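Local coordinates for protein neutral ceramidase (Pseudomonas aeruginosa, PDB 2ZWS) that hydrolyses the N-acyl linkage of ceramides to release sphingosine and free fatty acid, and also runs the reverse synthesis, as a secreted zinc-dependent enzyme, at residues 36-41 with 553-559. Numbering follows the deposited sequence. Where two conformers were deposited one is given.
Sequences IHMRQW and LRTEKTF. With MG (magnesium ion), chain C.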
loop_
_atom_site.group_PDB
_atom_site.type_symbol
_atom_site.label_atom_id
_atom_site.label_comp_id
_atom_site.label_asym_id
_atom_site.label_seq_id
_atom_site.Cartn_x
_atom_site.Cartn_y
_atom_site.Cartn_z
ATOM N N ILE A 36 -9.532 -5.284 12.914
ATOM C CA ILE A 36 -8.529 -4.284 12.580
ATOM C C ILE A 36 -7.454 -4.295 13.633
ATOM O O ILE A 36 -7.755 -4.279 14.825
ATOM C CB ILE A 36 -9.168 -2.865 12.542
ATOM C CG1 ILE A 36 -10.203 -2.797 11.406
ATOM C CG2 ILE A 36 -8.091 -1.754 12.467
ATOM C CD1 ILE A 36 -11.027 -1.545 11.430
ATOM N N HIS A 37 -6.196 -4.371 13.192
ATOM C CA HIS A 37 -5.106 -4.030 14.094
ATOM C C HIS A 37 -4.800 -2.527 14.020
ATOM O O HIS A 37 -4.889 -1.819 15.020
ATOM C CB HIS A 37 -3.856 -4.853 13.835
ATOM C CG HIS A 37 -2.754 -4.529 14.793
ATOM N ND1 HIS A 37 -1.431 -4.834 14.554
ATOM C CD2 HIS A 37 -2.786 -3.912 16.004
ATOM C CE1 HIS A 37 -0.697 -4.420 15.574
ATOM N NE2 HIS A 37 -1.494 -3.857 16.469
ATOM N N MET A 38 -4.445 -2.059 12.824
ATOM C CA MET A 38 -4.302 -0.634 12.573
ATOM C C MET A 38 -4.992 -0.314 11.249
ATOM O O MET A 38 -5.110 -1.185 10.372
ATOM C CB MET A 38 -2.820 -0.189 12.560
ATOM C CG MET A 38 -2.074 -0.305 13.916
ATOM S SD MET A 38 -0.609 0.775 14.152
ATOM C CE MET A 38 0.367 0.342 12.708
ATOM N N ARG A 39 -5.465 0.928 11.120
ATOM C CA ARG A 39 -6.157 1.321 9.901
ATOM C C ARG A 39 -5.172 1.548 8.749
ATOM O O ARG A 39 -3.953 1.647 8.953
ATOM C CB ARG A 39 -7.009 2.572 10.129
ATOM C CG ARG A 39 -8.295 2.231 10.914
ATOM C CD ARG A 39 -9.345 3.396 10.915
ATOM N NE ARG A 39 -10.563 2.870 11.550
ATOM C CZ ARG A 39 -11.710 2.588 10.930
ATOM N NH1 ARG A 39 -11.921 2.915 9.658
ATOM N NH2 ARG A 39 -12.688 2.010 11.625
ATOM N N GLN A 40 -5.735 1.629 7.546
ATOM C CA GLN A 40 -5.011 1.932 6.323
ATOM C C GLN A 40 -5.235 3.392 5.946
ATOM O O GLN A 40 -6.384 3.887 6.004
ATOM C CB GLN A 40 -5.562 1.051 5.197
ATOM C CG GLN A 40 -5.395 -0.454 5.473
ATOM C CD GLN A 40 -6.125 -1.279 4.445
ATOM O OE1 GLN A 40 -5.533 -1.710 3.457
ATOM N NE2 GLN A 40 -7.392 -1.441 4.623
ATOM N N TRP A 41 -4.163 4.069 5.520
ATOM C CA TRP A 41 -4.223 5.514 5.226
ATOM C C TRP A 41 -3.635 5.817 3.859
ATOM O O TRP A 41 -2.736 5.079 3.343
ATOM C CB TRP A 41 -3.427 6.320 6.282
ATOM C CG TRP A 41 -3.969 6.035 7.665
ATOM C CD1 TRP A 41 -3.563 5.055 8.533
ATOM C CD2 TRP A 41 -5.049 6.730 8.311
ATOM N NE1 TRP A 41 -4.332 5.091 9.683
ATOM C CE2 TRP A 41 -5.257 6.106 9.568
ATOM C CE3 TRP A 41 -5.863 7.803 7.944
ATOM C CZ2 TRP A 41 -6.238 6.534 10.455
ATOM C CZ3 TRP A 41 -6.840 8.229 8.826
ATOM C CH2 TRP A 41 -7.030 7.591 10.064
ATOM N N LEU A 553 -18.002 1.113 7.388
ATOM C CA LEU A 553 -16.529 1.042 7.577
ATOM C C LEU A 553 -16.025 1.918 8.693
ATOM O O LEU A 553 -14.854 1.829 9.098
ATOM C CB LEU A 553 -15.829 1.483 6.302
ATOM C CG LEU A 553 -16.298 0.780 5.043
ATOM C CD1 LEU A 553 -15.485 1.237 3.841
ATOM C CD2 LEU A 553 -16.160 -0.671 5.197
ATOM N N ARG A 554 -16.903 2.804 9.156
ATOM C CA ARG A 554 -16.561 3.767 10.195
ATOM C C ARG A 554 -15.334 4.618 9.802
ATOM O O ARG A 554 -14.420 4.849 10.585
ATOM C CB ARG A 554 -16.418 3.079 11.560
ATOM C CG ARG A 554 -17.730 2.372 11.950
ATOM C CD ARG A 554 -17.893 2.157 13.437
ATOM N NE ARG A 554 -18.072 3.407 14.179
ATOM C CZ ARG A 554 -19.219 4.077 14.275
ATOM N NH1 ARG A 554 -19.249 5.200 14.983
ATOM N NH2 ARG A 554 -20.312 3.636 13.653
ATOM N N THR A 555 -15.369 5.049 8.546
ATOM C CA THR A 555 -14.322 5.829 7.919
ATOM C C THR A 555 -14.129 7.135 8.725
ATOM O O THR A 555 -15.125 7.858 9.025
ATOM C CB THR A 555 -14.735 6.100 6.471
ATOM O OG1 THR A 555 -14.919 4.855 5.763
ATOM C CG2 THR A 555 -13.730 7.007 5.746
ATOM N N GLU A 556 -12.875 7.434 9.082
ATOM C CA GLU A 556 -12.491 8.612 9.884
ATOM C C GLU A 556 -13.039 8.555 11.305
ATOM O O GLU A 556 -12.965 9.543 12.060
ATOM C CB GLU A 556 -12.886 9.934 9.205
ATOM C CG GLU A 556 -12.289 10.127 7.778
ATOM C CD GLU A 556 -10.763 10.300 7.741
ATOM O OE1 GLU A 556 -10.130 10.673 8.748
ATOM O OE2 GLU A 556 -10.206 10.166 6.654
ATOM N N LYS A 557 -13.621 7.402 11.640
ATOM C CA LYS A 557 -14.099 7.138 12.994
ATOM C C LYS A 557 -13.461 5.866 13.556
ATOM O O LYS A 557 -12.339 5.509 13.151
ATOM C CB LYS A 557 -15.631 7.135 13.033
ATOM C CG LYS A 557 -16.238 8.488 12.589
ATOM C CD LYS A 557 -17.757 8.399 12.468
ATOM C CE LYS A 557 -18.432 8.644 13.813
ATOM N NZ LYS A 557 -19.914 8.461 13.734
ATOM N N THR A 558 -14.133 5.174 14.480
ATOM C CA THR A 558 -13.504 4.053 15.147
ATOM C C THR A 558 -14.508 3.036 15.663
ATOM O O THR A 558 -15.650 3.352 15.973
ATOM C CB THR A 558 -12.608 4.557 16.334
ATOM O OG1 THR A 558 -11.891 3.465 16.928
ATOM C CG2 THR A 558 -13.442 5.331 17.383
ATOM N N PHE A 559 -14.078 1.792 15.745
ATOM C CA PHE A 559 -14.881 0.754 16.397
ATOM C C PHE A 559 -14.685 0.719 17.897
ATOM O O PHE A 559 -15.409 -0.008 18.603
ATOM C CB PHE A 559 -14.548 -0.625 15.803
ATOM C CG PHE A 559 -15.068 -0.812 14.402
ATOM C CD1 PHE A 559 -16.420 -1.118 14.187
ATOM C CD2 PHE A 559 -14.237 -0.634 13.291
ATOM C CE1 PHE A 559 -16.922 -1.281 12.910
ATOM C CE2 PHE A 559 -14.734 -0.800 11.997
ATOM C CZ PHE A 559 -16.095 -1.103 11.800
HETATM MG MG MG C . -5.511 -0.941 16.935
HETATM O O HOH W 1 -7.839 -1.857 16.515
#
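Arg39 reaches across from 36-41 to the backbone of Leu553, in the bend of 553-559. Its chain runs extended from CG to NE (chi3 173°), long enough to deliver the guanidinium to the carbonyl of Leu553. Arg39 NH1 donates to Leu553 O at 3.2 Å with an N-H...O angle of 156°, and the acceptor lies almost exactly in the guanidinium plane. Arg39 NH2 adds a weak bond to Leu553 O at 3.3 Å, so one carbonyl faces both terminal nitrogens. Lys557 O and Arg554 O lie over a face of the group without bonding to it; Arg554 O instead accepts the Lys557 N bond that closes a type II turn. Arginine suits the place because its several N-H groups can serve more partners as well: NE and NH1 form salt bridges with Asp579 and Asp13, which should balance the buried charge.

Beside the guanidinium the contact is buried and close, with Ile36 and the charged Arg39 both meeting the Phe559 ring. Ile36 CD1 meets Phe559 CD2 at 3.8 Å, the two side chains crossing at about a right angle, while Arg39 NH2 comes obliquely within 3.5 Å of Phe559 CD2. A branched aliphatic and a flat ring fill this buried corner, and Arg554 CD lies against one ring face.

Toward Glu556 the fit loosens. Glu556 OE1 comes only within 4.1 Å of Trp41 CZ3, at the ring edge, and the carboxylate is bound by Arg132 and Arg136; Lys557, whose first side-chain bond points away, lies on the solvent side.

Next to Ile36, His37 O binds magnesium at 2.2 Å, alongside Asp579, Asp581 and Thr584. Asp579 thus links Arg39 to the metal site, and the whole forms an interdomain junction, with a bound magnesium and a buried arginine between the N-terminal catalytic domain and the C-terminal beta-sandwich.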